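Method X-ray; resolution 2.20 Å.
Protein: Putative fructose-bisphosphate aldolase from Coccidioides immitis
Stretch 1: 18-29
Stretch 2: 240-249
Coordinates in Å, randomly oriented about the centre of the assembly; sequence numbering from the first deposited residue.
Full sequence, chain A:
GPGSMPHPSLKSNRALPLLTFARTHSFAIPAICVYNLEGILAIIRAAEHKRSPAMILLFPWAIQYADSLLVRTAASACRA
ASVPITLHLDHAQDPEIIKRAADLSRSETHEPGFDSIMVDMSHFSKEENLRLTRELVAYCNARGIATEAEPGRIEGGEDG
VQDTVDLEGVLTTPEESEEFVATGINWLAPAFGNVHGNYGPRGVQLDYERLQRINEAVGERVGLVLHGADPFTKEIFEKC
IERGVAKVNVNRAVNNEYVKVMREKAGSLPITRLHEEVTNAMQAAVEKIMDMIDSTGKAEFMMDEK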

ATOM      1  N   LEU A  18       0.995  24.580  -1.023  1.00 25.01           N
ATOM      2  CA  LEU A  18      -0.272  24.176  -1.642  1.00 24.20           C
ATOM      3  C   LEU A  18      -1.463  24.992  -1.178  1.00 24.20           C
ATOM      4  O   LEU A  18      -2.248  25.432  -2.017  1.00 23.44           O
ATOM      5  CB  LEU A  18      -0.571  22.679  -1.448  1.00 23.21           C
ATOM      6  CG  LEU A  18       0.064  21.630  -2.357  1.00 24.16           C
ATOM      7  CD1 LEU A  18       1.599  21.695  -2.377  1.00 23.03           C
ATOM      8  CD2 LEU A  18      -0.391  20.214  -1.981  1.00 21.61           C
ATOM      9  N   LEU A  19      -1.604  25.191   0.141  1.00 24.11           N
ATOM     10  CA  LEU A  19      -2.750  25.959   0.674  1.00 24.62           C
ATOM     11  C   LEU A  19      -2.623  27.458   0.420  1.00 25.42           C
ATOM     12  O   LEU A  19      -3.600  28.121   0.106  1.00 25.31           O
ATOM     13  CB  LEU A  19      -2.984  25.693   2.166  1.00 24.00           C
ATOM     14  CG  LEU A  19      -3.961  24.568   2.518  1.00 22.44           C
ATOM     15  CD1 LEU A  19      -3.307  23.212   2.364  1.00 21.58           C
ATOM     16  CD2 LEU A  19      -4.418  24.737   3.946  1.00 21.19           C
ATOM     17  N   THR A  20      -1.406  27.965   0.565  1.00 26.20           N
ATOM     18  CA  THR A  20      -1.056  29.316   0.198  1.00 28.02           C
ATOM     19  C   THR A  20      -1.509  29.575  -1.243  1.00 28.64           C
ATOM     20  O   THR A  20      -2.247  30.495  -1.496  1.00 28.93           O
ATOM     21  CB  THR A  20       0.476  29.482   0.294  1.00 28.08           C
ATOM     22  OG1 THR A  20       0.868  29.349   1.665  1.00 29.68           O
ATOM     23  CG2 THR A  20       0.940  30.823  -0.273  1.00 29.26           C
ATOM     24  N   PHE A  21      -1.058  28.737  -2.173  1.00 29.77           N
ATOM     25  CA  PHE A  21      -1.365  28.922  -3.596  1.00 30.56           C
ATOM     26  C   PHE A  21      -2.873  28.832  -3.850  1.00 30.62           C
ATOM     27  O   PHE A  21      -3.436  29.664  -4.569  1.00 31.42           O
ATOM     28  CB  PHE A  21      -0.621  27.893  -4.457  1.00 30.15           C
ATOM     29  CG  PHE A  21      -0.728  28.161  -5.930  1.00 31.85           C
ATOM     30  CD1 PHE A  21       0.248  28.922  -6.583  1.00 32.31           C
ATOM     31  CD2 PHE A  21      -1.813  27.690  -6.665  1.00 30.91           C
ATOM     32  CE1 PHE A  21       0.149  29.173  -7.947  1.00 33.79           C
ATOM     33  CE2 PHE A  21      -1.925  27.948  -8.038  1.00 31.75           C
ATOM     34  CZ  PHE A  21      -0.953  28.689  -8.673  1.00 33.87           C
ATOM     35  N   ALA A  22      -3.510  27.817  -3.270  1.00 29.41           N
ATOM     36  CA  ALA A  22      -4.955  27.627  -3.397  1.00 29.80           C
ATOM     37  C   ALA A  22      -5.777  28.827  -2.880  1.00 30.16           C
ATOM     38  O   ALA A  22      -6.711  29.252  -3.537  1.00 30.43           O
ATOM     39  CB  ALA A  22      -5.397  26.319  -2.721  1.00 28.05           C
ATOM     40  N   ARG A  23      -5.426  29.349  -1.710  1.00 31.20           N
ATOM     41  CA  ARG A  23      -6.085  30.520  -1.146  1.00 33.06           C
ATOM     42  C   ARG A  23      -5.988  31.745  -2.068  1.00 33.79           C
ATOM     43  O   ARG A  23      -6.994  32.404  -2.321  1.00 34.13           O
ATOM     44  CB  ARG A  23      -5.523  30.812   0.259  1.00 33.56           C
ATOM     45  CG  ARG A  23      -5.417  32.298   0.672  1.00 36.93           C
ATOM     46  CD  ARG A  23      -6.528  32.769   1.567  1.00 41.02           C
ATOM     47  NE  ARG A  23      -7.735  33.127   0.812  1.00 43.68           N
ATOM     48  CZ  ARG A  23      -8.837  33.639   1.364  1.00 43.90           C
ATOM     49  NH1 ARG A  23      -9.887  33.930   0.593  1.00 41.55           N
ATOM     50  NH2 ARG A  23      -8.894  33.842   2.692  1.00 42.17           N
ATOM     51  N   THR A  24      -4.798  32.015  -2.604  1.00 34.38           N
ATOM     52  CA  THR A  24      -4.589  33.239  -3.394  1.00 35.82           C
ATOM     53  C   THR A  24      -5.262  33.102  -4.752  1.00 35.84           C
ATOM     54  O   THR A  24      -5.706  34.096  -5.326  1.00 36.14           O
ATOM     55  CB  THR A  24      -3.077  33.679  -3.500  1.00 36.44           C
ATOM     56  OG1 THR A  24      -2.361  32.806  -4.370  1.00 38.44           O
ATOM     57  CG2 THR A  24      -2.390  33.654  -2.133  1.00 36.55           C
ATOM     58  N   HIS A  25      -5.432  31.861  -5.213  1.00 34.99           N
ATOM     59  CA  HIS A  25      -6.073  31.617  -6.502  1.00 34.99           C
ATOM     60  C   HIS A  25      -7.473  31.016  -6.432  1.00 33.80           C
ATOM     61  O   HIS A  25      -7.926  30.393  -7.381  1.00 34.75           O
ATOM     62  CB  HIS A  25      -5.155  30.779  -7.380  1.00 35.91           C
ATOM     63  CG  HIS A  25      -3.859  31.457  -7.683  1.00 38.84           C
ATOM     64  ND1 HIS A  25      -2.778  31.405  -6.830  1.00 40.68           N
ATOM     65  CD2 HIS A  25      -3.493  32.255  -8.711  1.00 39.95           C
ATOM     66  CE1 HIS A  25      -1.790  32.116  -7.335  1.00 41.93           C
ATOM     67  NE2 HIS A  25      -2.195  32.636  -8.478  1.00 42.90           N
ATOM     68  N   SER A  26      -8.156  31.207  -5.306  1.00 32.52           N
ATOM     69  CA  SER A  26      -9.577  30.878  -5.194  1.00 31.06           C
ATOM     70  C   SER A  26      -9.956  29.427  -5.519  1.00 29.53           C
ATOM     71  O   SER A  26     -10.942  29.174  -6.232  1.00 29.01           O
ATOM     72  CB  SER A  26     -10.410  31.834  -6.072  1.00 31.97           C
ATOM     73  OG  SER A  26     -10.655  33.050  -5.388  1.00 34.37           O
ATOM     74  N   PHE A  27      -9.173  28.473  -5.031  1.00 27.19           N
ATOM     75  CA  PHE A  27      -9.638  27.090  -5.087  1.00 25.21           C
ATOM     76  C   PHE A  27      -9.232  26.387  -3.804  1.00 23.67           C
ATOM     77  O   PHE A  27      -8.651  27.027  -2.913  1.00 23.25           O
ATOM     78  CB  PHE A  27      -9.162  26.377  -6.355  1.00 25.39           C
ATOM     79  CG  PHE A  27      -7.670  26.180  -6.428  1.00 25.17           C
ATOM     80  CD1 PHE A  27      -6.822  27.244  -6.781  1.00 24.98           C
ATOM     81  CD2 PHE A  27      -7.114  24.924  -6.154  1.00 24.21           C
ATOM     82  CE1 PHE A  27      -5.447  27.052  -6.836  1.00 25.05           C
ATOM     83  CE2 PHE A  27      -5.747  24.720  -6.215  1.00 23.38           C
ATOM     84  CZ  PHE A  27      -4.906  25.784  -6.540  1.00 24.90           C
ATOM     85  N   ALA A  28      -9.570  25.100  -3.687  1.00 22.34           N
ATOM     86  CA  ALA A  28      -9.123  24.291  -2.547  1.00 21.07           C
ATOM     87  C   ALA A  28      -8.396  23.032  -3.018  1.00 20.80           C
ATOM     88  O   ALA A  28      -8.655  22.520  -4.114  1.00 19.50           O
ATOM     89  CB  ALA A  28     -10.275  23.948  -1.629  1.00 19.62           C
ATOM     90  N   ILE A  29      -7.461  22.577  -2.181  1.00 20.63           N
ATOM     91  CA  ILE A  29      -6.694  21.363  -2.386  1.00 20.09           C
ATOM     92  C   ILE A  29      -7.617  20.196  -2.012  1.00 19.02           C
ATOM     93  O   ILE A  29      -8.259  20.232  -0.964  1.00 18.88           O
ATOM     94  CB  ILE A  29      -5.448  21.372  -1.440  1.00 21.08           C
ATOM     95  CG1 ILE A  29      -4.562  22.596  -1.723  1.00 19.91           C
ATOM     96  CG2 ILE A  29      -4.653  20.042  -1.494  1.00 20.53           C
ATOM     97  CD1 ILE A  29      -4.077  22.754  -3.210  1.00 20.77           C
ATOM     98  N   CYS A 240     -17.950  27.950   0.580  1.00 20.52           N
ATOM     99  CA  CYS A 240     -16.870  27.749   1.558  1.00 20.23           C
ATOM    100  C   CYS A 240     -15.542  28.321   1.100  1.00 20.82           C
ATOM    101  O   CYS A 240     -14.885  29.010   1.861  1.00 20.45           O
ATOM    102  CB  CYS A 240     -16.698  26.263   1.902  1.00 19.39           C
ATOM    103  SG  CYS A 240     -18.134  25.529   2.712  1.00 17.15           S
ATOM    104  N   ILE A 241     -15.158  28.035  -0.141  1.00 21.44           N
ATOM    105  CA  ILE A 241     -13.914  28.543  -0.725  1.00 22.39           C
ATOM    106  C   ILE A 241     -13.862  30.088  -0.803  1.00 24.05           C
ATOM    107  O   ILE A 241     -12.806  30.695  -0.562  1.00 24.40           O
ATOM    108  CB  ILE A 241     -13.707  27.945  -2.129  1.00 22.83           C
ATOM    109  CG1 ILE A 241     -13.543  26.406  -2.016  1.00 22.29           C
ATOM    110  CG2 ILE A 241     -12.554  28.637  -2.840  1.00 21.77           C
ATOM    111  CD1 ILE A 241     -13.741  25.643  -3.320  1.00 22.55           C
ATOM    112  N   GLU A 242     -14.996  30.710  -1.142  1.00 24.82           N
ATOM    113  CA  GLU A 242     -15.122  32.167  -1.131  1.00 26.77           C
ATOM    114  C   GLU A 242     -14.959  32.663   0.308  1.00 25.74           C
ATOM    115  O   GLU A 242     -14.558  33.786   0.513  1.00 26.16           O
ATOM    116  CB  GLU A 242     -16.475  32.610  -1.725  1.00 28.23           C
ATOM    117  CG  GLU A 242     -16.887  34.087  -1.428  1.00 35.64           C
ATOM    118  CD  GLU A 242     -16.201  35.132  -2.327  1.00 44.93           C
ATOM    119  OE1 GLU A 242     -16.914  35.785  -3.131  1.00 48.81           O
ATOM    120  OE2 GLU A 242     -14.959  35.313  -2.239  1.00 48.82           O
ATOM    121  N   ARG A 243     -15.245  31.814   1.299  1.00 24.01           N
ATOM    122  CA  ARG A 243     -14.996  32.195   2.688  1.00 23.27           C
ATOM    123  C   ARG A 243     -13.716  31.620   3.302  1.00 21.87           C
ATOM    124  O   ARG A 243     -13.627  31.455   4.508  1.00 21.94           O
ATOM    125  CB  ARG A 243     -16.229  31.951   3.547  1.00 22.30           C
ATOM    126  CG  ARG A 243     -17.424  32.774   3.037  1.00 26.07           C
ATOM    127  CD  ARG A 243     -18.747  32.215   3.523  1.00 27.85           C
ATOM    128  NE  ARG A 243     -19.849  33.114   3.215  1.00 28.33           N
ATOM    129  CZ  ARG A 243     -20.463  33.174   2.034  1.00 30.09           C
ATOM    130  NH1 ARG A 243     -20.093  32.384   1.020  1.00 26.30           N
ATOM    131  NH2 ARG A 243     -21.463  34.028   1.871  1.00 30.72           N
ATOM    132  N   GLY A 244     -12.718  31.362   2.467  1.00 21.81           N
ATOM    133  CA  GLY A 244     -11.355  31.124   2.938  1.00 21.73           C
ATOM    134  C   GLY A 244     -10.912  29.661   2.957  1.00 21.40           C
ATOM    135  O   GLY A 244      -9.744  29.361   3.228  1.00 21.36           O
ATOM    136  N   VAL A 245     -11.823  28.742   2.653  1.00 20.21           N
ATOM    137  CA  VAL A 245     -11.468  27.315   2.653  1.00 19.05           C
ATOM    138  C   VAL A 245     -10.448  26.994   1.575  1.00 19.18           C
ATOM    139  O   VAL A 245     -10.726  27.190   0.384  1.00 19.78           O
ATOM    140  CB  VAL A 245     -12.716  26.433   2.515  1.00 19.02           C
ATOM    141  CG1 VAL A 245     -12.335  24.975   2.208  1.00 18.04           C
ATOM    142  CG2 VAL A 245     -13.531  26.530   3.818  1.00 18.84           C
ATOM    143  N   ALA A 246      -9.271  26.510   1.988  1.00 17.96           N
ATOM    144  CA  ALA A 246      -8.199  26.220   1.039  1.00 17.63           C
ATOM    145  C   ALA A 246      -7.868  24.746   0.966  1.00 17.29           C
ATOM    146  O   ALA A 246      -7.053  24.345   0.146  1.00 18.20           O
ATOM    147  CB  ALA A 246      -6.916  27.020   1.401  1.00 17.28           C
ATOM    148  N   LYS A 247      -8.474  23.951   1.838  1.00 16.89           N
ATOM    149  CA  LYS A 247      -8.250  22.513   1.873  1.00 16.30           C
ATOM    150  C   LYS A 247      -9.597  21.879   2.152  1.00 16.69           C
ATOM    151  O   LYS A 247     -10.275  22.238   3.142  1.00 16.38           O
ATOM    152  CB  LYS A 247      -7.242  22.154   2.971  1.00 15.77           C
ATOM    153  CG  LYS A 247      -6.945  20.635   3.153  1.00 15.27           C
ATOM    154  CD  LYS A 247      -5.819  20.456   4.189  1.00 13.14           C
ATOM    155  CE  LYS A 247      -5.583  19.021   4.619  1.00 14.88           C
ATOM    156  NZ  LYS A 247      -6.433  18.633   5.787  1.00 14.68           N
ATOM    157  N   VAL A 248      -9.987  20.948   1.273  1.00 16.88           N
ATOM    158  CA  VAL A 248     -11.235  20.190   1.419  1.00 16.33           C
ATOM    159  C   VAL A 248     -10.950  18.697   1.628  1.00 16.39           C
ATOM    160  O   VAL A 248     -10.393  18.017   0.735  1.00 16.18           O
ATOM    161  CB  VAL A 248     -12.132  20.385   0.163  1.00 17.23           C
ATOM    162  CG1 VAL A 248     -13.310  19.408   0.177  1.00 16.72           C
ATOM    163  CG2 VAL A 248     -12.587  21.840   0.051  1.00 15.45           C
ATOM    164  N   ASN A 249     -11.354  18.194   2.805  1.00 15.92           N
ATOM    165  CA  ASN A 249     -11.220  16.801   3.181  1.00 15.70           C
ATOM    166  C   ASN A 249     -12.401  15.975   2.705  1.00 16.70           C
ATOM    167  O   ASN A 249     -13.570  16.353   2.918  1.00 17.04           O
ATOM    168  CB  ASN A 249     -11.149  16.636   4.723  1.00 14.52           C
ATOM    169  CG  ASN A 249      -9.833  17.160   5.304  1.00 14.21           C
ATOM    170  OD1 ASN A 249      -9.058  17.831   4.611  1.00  9.55           O
ATOM    171  ND2 ASN A 249      -9.575  16.849   6.561  1.00 10.43           N
TER
HETATM  172  O   HOH W   1     -11.955  35.378   1.367  1.00 35.09           O
HETATM  173  O   HOH W   2      -9.126  28.954  -1.186  1.00 17.04           O

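How do the two backbones join? Ile29 pairs with Lys247 in a parallel bridge, and two nearly straight hydrogen bonds clasp it: Ile29 N donates to Ala246 O at 3.0 Å, and Val248 N donates to Ile29 O at 2.9 Å. One residue thus bonds to the neighbours on both sides of its partner.

What links the backbones just before this bridge? Phe27 O and Val245 O lie 3.9 Å apart; neither can donate to the other, and a water lies to one side, its O 2.6 Å from Phe27 O and 2.9 Å from Val245 O. Ala28 CA then approaches Ala246 O at 3.4 Å in a CA-H...O contact.

Which side chains pack between the stretches? Ala28 points toward the second stretch, its CB 3.6 Å from Val248 CG2 and 4.1 Å from Ile241 CG1. Ala246 meets the helix: its CB lies 4.0 Å from Leu19 CG and 4.4 Å from Ala22 CB, a small residue fitting close to the helical backbone.

How does Arg23 take part? The end of its side chain comes nearer, with Arg23 NH2 3.7 Å from Gly244 CA, which covers one face of the guanidinium. Arg23 NH1 donates to a water O at 2.6 Å, and that water O donates to Glu242 O at 3.2 Å. Gly244 has phi near 103°, where a CB would jam against the preceding carbonyl.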